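Long-range contacts in FBP protein (PDB 5OEZ), which probably catalyses the magnesium-dependent hydrolysis of fructose 1,6-bisphosphate to fructose 6-phosphate and phosphate in gluconeogenesis, working as a homotetramer: residues T8-L12 / I196-L201; I157-T163 / R305-I311; Y248-M252 / I265-P269. All coordinates share one frame; numbering follows the deposited sequence.

Contact 1 (T8-L12 / I196-L201)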
loop_
_atom_site.group_PDB
_atom_site.type_symbol
_atom_site.label_atom_id
_atom_site.label_comp_id
_atom_site.label_asym_id
_atom_site.label_seq_id
_atom_site.Cartn_x
_atom_site.Cartn_y
_atom_site.Cartn_z
ATOM N N THR C 8 11.227 2.138 -15.861
ATOM C CA THR C 8 10.502 3.415 -16.190
ATOM C C THR C 8 9.216 3.150 -16.996
ATOM O O THR C 8 9.268 3.043 -18.224
ATOM C CB THR C 8 11.392 4.409 -16.985
ATOM O OG1 THR C 8 12.545 4.769 -16.213
ATOM C CG2 THR C 8 10.609 5.689 -17.350
ATOM N N PRO C 9 8.062 3.038 -16.309
ATOM C CA PRO C 9 6.783 2.916 -17.036
ATOM C C PRO C 9 6.220 4.277 -17.503
ATOM O O PRO C 9 6.592 5.331 -16.957
ATOM C CB PRO C 9 5.869 2.257 -16.004
ATOM C CG PRO C 9 6.394 2.746 -14.689
ATOM C CD PRO C 9 7.886 2.847 -14.853
ATOM N N THR C 10 5.350 4.230 -18.514
ATOM C CA THR C 10 4.719 5.429 -19.090
ATOM C C THR C 10 3.543 5.888 -18.227
ATOM O O THR C 10 2.503 5.228 -18.204
ATOM C CB THR C 10 4.223 5.159 -20.526
ATOM O OG1 THR C 10 5.325 4.732 -21.335
ATOM C CG2 THR C 10 3.591 6.418 -21.163
ATOM N N THR C 11 3.698 7.020 -17.542
ATOM C CA THR C 11 2.616 7.565 -16.731
ATOM C C THR C 11 1.607 8.373 -17.568
ATOM O O THR C 11 1.890 8.808 -18.692
ATOM C CB THR C 11 3.109 8.458 -15.584
ATOM O OG1 THR C 11 3.644 9.685 -16.107
ATOM C CG2 THR C 11 4.154 7.722 -14.733
ATOM N N LEU C 12 0.421 8.553 -16.998
ATOM C CA LEU C 12 -0.645 9.356 -17.610
ATOM C C LEU C 12 -0.186 10.786 -17.875
ATOM O O LEU C 12 -0.344 11.304 -18.971
ATOM C CB LEU C 12 -1.885 9.351 -16.726
ATOM C CG LEU C 12 -3.081 10.205 -17.176
ATOM C CD1 LEU C 12 -3.401 10.044 -18.655
ATOM C CD2 LEU C 12 -4.313 9.854 -16.346
ATOM N N ILE C 196 3.482 3.248 -6.626
ATOM C CA ILE C 196 4.050 4.567 -6.946
ATOM C C ILE C 196 3.028 5.697 -7.045
ATOM O O ILE C 196 3.400 6.833 -7.305
ATOM C CB ILE C 196 4.928 4.514 -8.227
ATOM C CG1 ILE C 196 4.132 4.053 -9.456
ATOM C CG2 ILE C 196 6.120 3.595 -7.985
ATOM C CD1 ILE C 196 4.935 3.946 -10.736
ATOM N N GLY C 197 1.750 5.398 -6.819
ATOM C CA GLY C 197 0.680 6.377 -6.946
ATOM C C GLY C 197 0.647 7.108 -8.273
ATOM O O GLY C 197 0.557 8.330 -8.312
ATOM N N GLU C 198 0.760 6.359 -9.358
ATOM C CA GLU C 198 0.697 6.926 -10.702
ATOM C C GLU C 198 -0.184 6.012 -11.539
ATOM O O GLU C 198 -0.198 4.799 -11.355
ATOM C CB GLU C 198 2.085 7.017 -11.341
ATOM C CG GLU C 198 3.079 7.946 -10.638
ATOM C CD GLU C 198 2.884 9.433 -10.926
ATOM O OE1 GLU C 198 2.151 9.789 -11.872
ATOM O OE2 GLU C 198 3.499 10.254 -10.200
ATOM N N PHE C 199 -0.885 6.619 -12.482
ATOM C CA PHE C 199 -1.608 5.900 -13.504
ATOM C C PHE C 199 -0.644 5.542 -14.621
ATOM O O PHE C 199 0.074 6.401 -15.107
ATOM C CB PHE C 199 -2.771 6.760 -14.005
ATOM C CG PHE C 199 -3.902 6.813 -13.034
ATOM C CD1 PHE C 199 -4.834 5.781 -13.000
ATOM C CD2 PHE C 199 -4.002 7.839 -12.121
ATOM C CE1 PHE C 199 -5.871 5.789 -12.091
ATOM C CE2 PHE C 199 -5.024 7.846 -11.192
ATOM C CZ PHE C 199 -5.956 6.825 -11.178
ATOM N N ILE C 200 -0.638 4.266 -14.991
ATOM C CA ILE C 200 0.286 3.680 -15.944
ATOM C C ILE C 200 -0.552 3.273 -17.141
ATOM O O ILE C 200 -1.680 2.816 -16.977
ATOM C CB ILE C 200 0.956 2.422 -15.324
ATOM C CG1 ILE C 200 1.766 2.793 -14.074
ATOM C CG2 ILE C 200 1.843 1.690 -16.321
ATOM C CD1 ILE C 200 2.794 3.902 -14.269
ATOM N N LEU C 201 0.006 3.422 -18.339
ATOM C CA LEU C 201 -0.687 3.040 -19.556
ATOM C C LEU C 201 -0.737 1.519 -19.672
ATOM O O LEU C 201 0.303 0.858 -19.626
ATOM C CB LEU C 201 0.022 3.642 -20.778
ATOM C CG LEU C 201 -0.520 3.296 -22.166
ATOM C CD1 LEU C 201 -1.940 3.789 -22.346
ATOM C CD2 LEU C 201 0.378 3.889 -23.231
#
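Thr-11 and Ile-200 form a single beta bridge between the N-terminal lead-in to helix 12-18 and strand 198-203, an outermost strand of the chain's eight-stranded sheet. The pattern is that of an antiparallel, non-hydrogen-bonded pair: the two CA atoms are 4.6 Å apart, and the bonds are made by the residues flanking them. Leu-201 N donates to Thr-10 O at 3.1 Å, almost in line with the C=O bond, whereas Leu-12 N reaches Phe-199 O at 2.9 Å from well outside the carbonyl plane (31°). Phe-199 O also receives the CA-H of Thr-11, with CA to O 3.2 Å. The touching parts, residues 9-12 and 196-201, run 76° apart end to end, which agrees with a bridge confined to one pair.

Side-chain contacts accompany the bridge. Ile-200 turns CG1 to the side of its own backbone N (chi1 -62°), bringing CD1 to 3.8 Å from Pro-9 CG on the proline ring. Leu-12 and Phe-199 lie side by side, CB to CB 3.9 Å, and Thr-11 CG2 rests 4.0 Å from Glu-198 CB. The carboxylate of Glu-198 is engaged through OE2 by Lys-40 and Thr-37 of the second subunit, so this strand also belongs to a subunit interface.

Thr-11 is the N-cap residue of helix 12-18: its side chain caps a backbone N just beyond, while its own N bonds Gln-14 OE1. Leu-12 lies near Ile-16, which binds AMP in another structure of this protein. This is a bridge to the outermost strand of the sheet within this chain, coupled to a helix N-cap beside the AMP site.

Contact 2 (I157-T163 / R305-I311)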
loop_
_atom_site.group_PDB
_atom_site.type_symbol
_atom_site.label_atom_id
_atom_site.label_comp_id
_atom_site.label_asym_id
_atom_site.label_seq_id
_atom_site.Cartn_x
_atom_site.Cartn_y
_atom_site.Cartn_z
ATOM N N ILE C 157 -23.381 27.503 -21.808
ATOM C CA ILE C 157 -23.691 26.083 -22.004
ATOM C C ILE C 157 -24.834 25.826 -22.992
ATOM O O ILE C 157 -24.795 24.829 -23.727
ATOM C CB ILE C 157 -23.906 25.418 -20.618
ATOM C CG1 ILE C 157 -22.568 25.093 -19.990
ATOM C CG2 ILE C 157 -24.798 24.207 -20.675
ATOM C CD1 ILE C 157 -21.801 24.028 -20.719
ATOM N N ARG C 158 -25.809 26.734 -23.053
ATOM C CA ARG C 158 -26.858 26.689 -24.086
ATOM C C ARG C 158 -26.346 26.797 -25.535
ATOM O O ARG C 158 -27.025 26.367 -26.459
ATOM C CB ARG C 158 -27.923 27.767 -23.841
ATOM C CG ARG C 158 -28.953 27.364 -22.764
ATOM C CD ARG C 158 -29.397 28.637 -22.033
ATOM N NE ARG C 158 -30.244 28.535 -20.838
ATOM C CZ ARG C 158 -30.435 29.522 -19.952
ATOM N NH1 ARG C 158 -29.878 30.729 -20.089
ATOM N NH2 ARG C 158 -31.212 29.298 -18.892
ATOM N N MET C 159 -25.174 27.394 -25.735
ATOM C CA MET C 159 -24.545 27.468 -27.061
ATOM C C MET C 159 -23.733 26.218 -27.449
ATOM O O MET C 159 -23.354 26.086 -28.611
ATOM C CB MET C 159 -23.638 28.705 -27.145
ATOM C CG MET C 159 -24.366 30.034 -26.979
ATOM S SD MET C 159 -23.375 31.457 -27.508
ATOM C CE MET C 159 -21.832 31.129 -26.668
ATOM N N LEU C 160 -23.479 25.309 -26.506
ATOM C CA LEU C 160 -22.589 24.162 -26.741
ATOM C C LEU C 160 -23.317 22.865 -27.074
ATOM O O LEU C 160 -24.514 22.723 -26.803
ATOM C CB LEU C 160 -21.691 23.947 -25.519
ATOM C CG LEU C 160 -20.755 25.120 -25.188
ATOM C CD1 LEU C 160 -20.063 24.876 -23.858
ATOM C CD2 LEU C 160 -19.731 25.362 -26.294
ATOM N N LYS C 161 -22.587 21.938 -27.688
ATOM C CA LYS C 161 -23.055 20.561 -27.909
ATOM C C LYS C 161 -21.947 19.590 -27.532
ATOM O O LYS C 161 -20.786 19.983 -27.388
ATOM C CB LYS C 161 -23.436 20.320 -29.372
ATOM C CG LYS C 161 -24.695 21.030 -29.851
ATOM C CD LYS C 161 -25.121 20.487 -31.219
ATOM C CE LYS C 161 -26.510 20.990 -31.686
ATOM N NZ LYS C 161 -26.679 21.367 -33.121
ATOM N N GLY C 162 -22.308 18.317 -27.400
ATOM C CA GLY C 162 -21.337 17.258 -27.172
ATOM C C GLY C 162 -20.234 17.184 -28.219
ATOM O O GLY C 162 -19.114 16.794 -27.907
ATOM N N THR C 163 -20.545 17.583 -29.454
ATOM C CA THR C 163 -19.579 17.588 -30.551
ATOM C C THR C 163 -18.457 18.621 -30.378
ATOM O O THR C 163 -17.436 18.503 -31.042
ATOM C CB THR C 163 -20.272 17.802 -31.927
ATOM O OG1 THR C 163 -21.144 18.933 -31.852
ATOM C CG2 THR C 163 -21.091 16.573 -32.316
ATOM N N ARG C 305 -27.520 10.676 -32.493
ATOM C CA ARG C 305 -26.333 10.745 -31.657
ATOM C C ARG C 305 -26.559 11.613 -30.436
ATOM O O ARG C 305 -27.048 12.730 -30.553
ATOM C CB ARG C 305 -25.150 11.317 -32.461
ATOM C CG ARG C 305 -24.627 10.399 -33.562
ATOM C CD ARG C 305 -23.661 11.135 -34.469
ATOM N NE ARG C 305 -22.418 11.471 -33.771
ATOM C CZ ARG C 305 -21.622 12.507 -34.042
ATOM N NH1 ARG C 305 -21.896 13.386 -35.001
ATOM N NH2 ARG C 305 -20.523 12.684 -33.325
ATOM N N ILE C 306 -26.170 11.093 -29.272
ATOM C CA ILE C 306 -26.152 11.860 -28.025
ATOM C C ILE C 306 -25.370 13.171 -28.198
ATOM O O ILE C 306 -25.812 14.225 -27.732
ATOM C CB ILE C 306 -25.493 11.051 -26.872
ATOM C CG1 ILE C 306 -26.308 9.801 -26.504
ATOM C CG2 ILE C 306 -25.298 11.901 -25.617
ATOM C CD1 ILE C 306 -27.686 10.066 -25.942
ATOM N N LEU C 307 -24.210 13.094 -28.854
ATOM C CA LEU C 307 -23.324 14.249 -29.029
ATOM C C LEU C 307 -23.913 15.365 -29.870
ATOM O O LEU C 307 -23.515 16.520 -29.708
ATOM C CB LEU C 307 -21.971 13.824 -29.603
ATOM C CG LEU C 307 -21.120 12.898 -28.716
ATOM C CD1 LEU C 307 -19.788 12.604 -29.391
ATOM C CD2 LEU C 307 -20.896 13.483 -27.328
ATOM N N GLU C 308 -24.875 15.041 -30.726
ATOM C CA GLU C 308 -25.582 16.061 -31.538
ATOM C C GLU C 308 -26.764 16.752 -30.828
ATOM O O GLU C 308 -27.324 17.679 -31.389
ATOM C CB GLU C 308 -26.077 15.468 -32.865
ATOM C CG GLU C 308 -24.981 15.181 -33.885
ATOM C CD GLU C 308 -25.493 14.500 -35.159
ATOM O OE1 GLU C 308 -26.719 14.270 -35.286
ATOM O OE2 GLU C 308 -24.664 14.180 -36.043
ATOM N N GLN C 309 -27.135 16.335 -29.618
ATOM C CA GLN C 309 -28.259 16.975 -28.911
ATOM C C GLN C 309 -27.876 18.349 -28.383
ATOM O O GLN C 309 -26.763 18.543 -27.893
ATOM C CB GLN C 309 -28.750 16.123 -27.750
ATOM C CG GLN C 309 -29.351 14.789 -28.168
ATOM C CD GLN C 309 -29.696 13.909 -26.974
ATOM O OE1 GLN C 309 -29.807 14.387 -25.841
ATOM N NE2 GLN C 309 -29.898 12.616 -27.225
ATOM N N SER C 310 -28.809 19.292 -28.482
ATOM C CA SER C 310 -28.624 20.628 -27.905
ATOM C C SER C 310 -28.779 20.585 -26.386
ATOM O O SER C 310 -29.622 19.851 -25.863
ATOM C CB SER C 310 -29.642 21.615 -28.478
ATOM O OG SER C 310 -29.449 21.803 -29.858
ATOM N N ILE C 311 -27.954 21.362 -25.695
ATOM C CA ILE C 311 -28.101 21.568 -24.269
ATOM C C ILE C 311 -29.019 22.772 -24.056
ATOM O O ILE C 311 -28.654 23.911 -24.347
ATOM C CB ILE C 311 -26.729 21.744 -23.564
ATOM C CG1 ILE C 311 -25.959 20.421 -23.575
ATOM C CG2 ILE C 311 -26.912 22.219 -22.125
ATOM C CD1 ILE C 311 -24.731 20.422 -24.455
#
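Lys-161 lays its aliphatic chain along the backbone turn 307-310. Its CB is 3.8 Å from Leu-307 O and its CG 3.8 Å from Gln-309 O; CD then passes Glu-308 O at 3.6 Å. CE comes closer still to that Glu-308 O, at 3.4 Å, and has Ser-310 OG beside it. The chain is extended until chi4 (139°), where it bends. Lys-161 NZ ends 4.1 Å from Glu-308 O, too far for a bond to it. These are therefore methylene-to-carbonyl contacts.

Ile-311 works from the other segment: its CD1 abuts Leu-160 O at 3.3 Å, while the Ile-311 and Ile-157 side chains cross at a slant, CG2 toward CG2, at a separation so short that its exact value is doubtful. At the far end Leu-307 CD2 rests 3.8 Å from Gly-162 CA, and Thr-163 N makes a weak, bent bond to Leu-307 O (3.2 Å, 127° at the hydrogen). Arg-305 NH1 is salt-bridged to Glu-308 within the turn, and NH2 to Glu-293.

The contact joins the C-terminal end of helix 150-158, whose Ile-157 packs on strand 113-121, to the loop between strands 298-300 and 317-323, whose Ile-306 and Leu-307 lean on helix 281-294.

Contact 3 (Y248-M252 / I265-P269); sequences YIGSM and IFCYP
Phe-266 is the bump of this contact, its ring projecting from strand 265-268 into the hollow between Tyr-248 and Met-252. The fit is evident from its two sides: Phe-266 CE1 lies 4.0 Å from Tyr-248 CE1, and Phe-266 CE2 lies 4.1 Å from Met-252 CG. The Tyr-248 side chain slants across that of Phe-266, and the methionine chain passes at about a right angle. With CG anti to its backbone N (chi1 -174°), Met-252 also presents that same CG to the edge of the Tyr-268 ring, 4.2 Å from CE2 and near the ring plane.

Strand 245-246, helix 252-262 and strand 265-268 form a beta-alpha-beta crossover, with strand 214-216 paired parallel to both strands, so the contact packs the entry to the helix against the strand that follows it. Tyr-248, Met-252 and Tyr-268 all bind fructose 6-phosphate in another structure of this protein.

Beyond Phe-266, the tyrosine side chains cross at about a right angle, Tyr-248 OH reaching the CE1 side of the Tyr-268 ring, 3.1 Å from Tyr-268 CE1 and 3.2 Å from Tyr-268 OH. Behind Tyr-248 the loop curls back, placing Gly-250 N 3.9 Å above one face of the Tyr-248 ring, toward the rim. Asp-255 of helix 252-262 fixes that curl by accepting Ile-249 N and Gly-250 N, one on each carboxylate oxygen.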
loop_
_atom_site.group_PDB
_atom_site.type_symbol
_atom_site.label_atom_id
_atom_site.label_comp_id
_atom_site.label_asym_id
_atom_site.label_seq_id
_atom_site.Cartn_x
_atom_site.Cartn_y
_atom_site.Cartn_z
ATOM N N TYR C 248 -25.720 -7.283 -15.931
ATOM C CA TYR C 248 -26.107 -5.965 -15.419
ATOM C C TYR C 248 -25.602 -5.805 -13.982
ATOM O O TYR C 248 -26.222 -6.267 -13.017
ATOM C CB TYR C 248 -27.618 -5.752 -15.506
ATOM C CG TYR C 248 -28.062 -4.322 -15.282
ATOM C CD1 TYR C 248 -27.842 -3.337 -16.252
ATOM C CD2 TYR C 248 -28.709 -3.949 -14.122
ATOM C CE1 TYR C 248 -28.247 -2.023 -16.061
ATOM C CE2 TYR C 248 -29.110 -2.637 -13.917
ATOM C CZ TYR C 248 -28.876 -1.681 -14.890
ATOM O OH TYR C 248 -29.289 -0.388 -14.682
ATOM N N ILE C 249 -24.440 -5.170 -13.875
ATOM C CA ILE C 249 -23.813 -4.885 -12.598
ATOM C C ILE C 249 -24.680 -3.917 -11.795
ATOM O O ILE C 249 -24.741 -4.034 -10.593
ATOM C CB ILE C 249 -22.380 -4.302 -12.784
ATOM C CG1 ILE C 249 -21.439 -5.330 -13.429
ATOM C CG2 ILE C 249 -21.770 -3.866 -11.451
ATOM C CD1 ILE C 249 -20.186 -4.717 -14.054
ATOM N N GLY C 250 -25.309 -2.947 -12.456
ATOM C CA GLY C 250 -26.036 -1.862 -11.770
ATOM C C GLY C 250 -25.144 -0.677 -11.397
ATOM O O GLY C 250 -25.506 0.142 -10.571
ATOM N N SER C 251 -23.953 -0.606 -11.977
ATOM C CA SER C 251 -23.088 0.571 -11.909
ATOM C C SER C 251 -22.833 0.912 -13.363
ATOM O O SER C 251 -22.211 0.139 -14.096
ATOM C CB SER C 251 -21.767 0.267 -11.178
ATOM O OG SER C 251 -20.709 1.163 -11.536
ATOM N N MET C 252 -23.317 2.072 -13.773
ATOM C CA MET C 252 -23.184 2.513 -15.144
ATOM C C MET C 252 -21.723 2.476 -15.642
ATOM O O MET C 252 -21.450 2.008 -16.749
ATOM C CB MET C 252 -23.734 3.924 -15.245
ATOM C CG MET C 252 -23.797 4.495 -16.653
ATOM S SD MET C 252 -23.135 6.170 -16.688
ATOM C CE MET C 252 -24.128 6.942 -15.412
ATOM N N ILE C 265 -23.860 -4.286 -25.850
ATOM C CA ILE C 265 -24.742 -3.140 -25.778
ATOM C C ILE C 265 -25.098 -2.863 -24.332
ATOM O O ILE C 265 -25.365 -3.790 -23.560
ATOM C CB ILE C 265 -26.019 -3.295 -26.689
ATOM C CG1 ILE C 265 -26.735 -1.946 -26.835
ATOM C CG2 ILE C 265 -26.966 -4.356 -26.170
ATOM C CD1 ILE C 265 -27.778 -1.905 -27.938
ATOM N N PHE C 266 -25.129 -1.571 -23.997
ATOM C CA PHE C 266 -25.642 -1.083 -22.726
ATOM C C PHE C 266 -26.842 -0.172 -22.995
ATOM O O PHE C 266 -26.721 0.763 -23.784
ATOM C CB PHE C 266 -24.543 -0.300 -21.988
ATOM C CG PHE C 266 -25.004 0.303 -20.707
ATOM C CD1 PHE C 266 -25.225 -0.501 -19.590
ATOM C CD2 PHE C 266 -25.287 1.671 -20.626
ATOM C CE1 PHE C 266 -25.692 0.043 -18.400
ATOM C CE2 PHE C 266 -25.769 2.222 -19.445
ATOM C CZ PHE C 266 -25.973 1.404 -18.334
ATOM N N CYS C 267 -27.953 -0.399 -22.292
ATOM C CA CYS C 267 -29.198 0.373 -22.506
ATOM C C CYS C 267 -29.809 0.893 -21.211
ATOM O O CYS C 267 -29.901 0.171 -20.225
ATOM C CB CYS C 267 -30.247 -0.477 -23.191
ATOM S SG CYS C 267 -29.774 -1.163 -24.760
ATOM N N TYR C 268 -30.156 2.175 -21.221
ATOM C CA TYR C 268 -31.152 2.726 -20.308
ATOM C C TYR C 268 -32.256 3.283 -21.186
ATOM O O TYR C 268 -32.219 4.462 -21.557
ATOM C CB TYR C 268 -30.637 3.826 -19.422
ATOM C CG TYR C 268 -29.868 3.422 -18.184
ATOM C CD1 TYR C 268 -30.482 2.750 -17.127
ATOM C CD2 TYR C 268 -28.529 3.779 -18.036
ATOM C CE1 TYR C 268 -29.762 2.394 -15.981
ATOM C CE2 TYR C 268 -27.813 3.449 -16.891
ATOM C CZ TYR C 268 -28.429 2.749 -15.868
ATOM O OH TYR C 268 -27.713 2.414 -14.742
ATOM N N PRO C 269 -33.222 2.432 -21.525
ATOM C CA PRO C 269 -34.264 2.821 -22.450
ATOM C C PRO C 269 -35.268 3.725 -21.801
ATOM O O PRO C 269 -35.296 3.849 -20.585
ATOM C CB PRO C 269 -34.945 1.496 -22.781
ATOM C CG PRO C 269 -34.829 0.715 -21.527
ATOM C CD PRO C 269 -33.495 1.110 -20.922
#

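How the contacts relate
Contact 1 is buried but peripheral in its chain, at a subunit interface about 22 Å from the chain's centre to its own; contact 3, about 13 Å by the same measure, lies deeper. Contact 1 relies on backbone hydrogen bonds along an outermost strand, whereas contact 3 has no clear bond across it and depends on packing of aromatic rings and a methionine. Contact 2, partly buried, is intermediate in chemistry, with carbonyl-lined loop packing and one weak bond. It alone joins the N-terminal and C-terminal FBPase domains. Different neighbouring subunits reach contacts 1 and 3, and none reaches contact 2. The three do not touch: contacts 2 and 3 are closest, about 8 Å between nearest atoms.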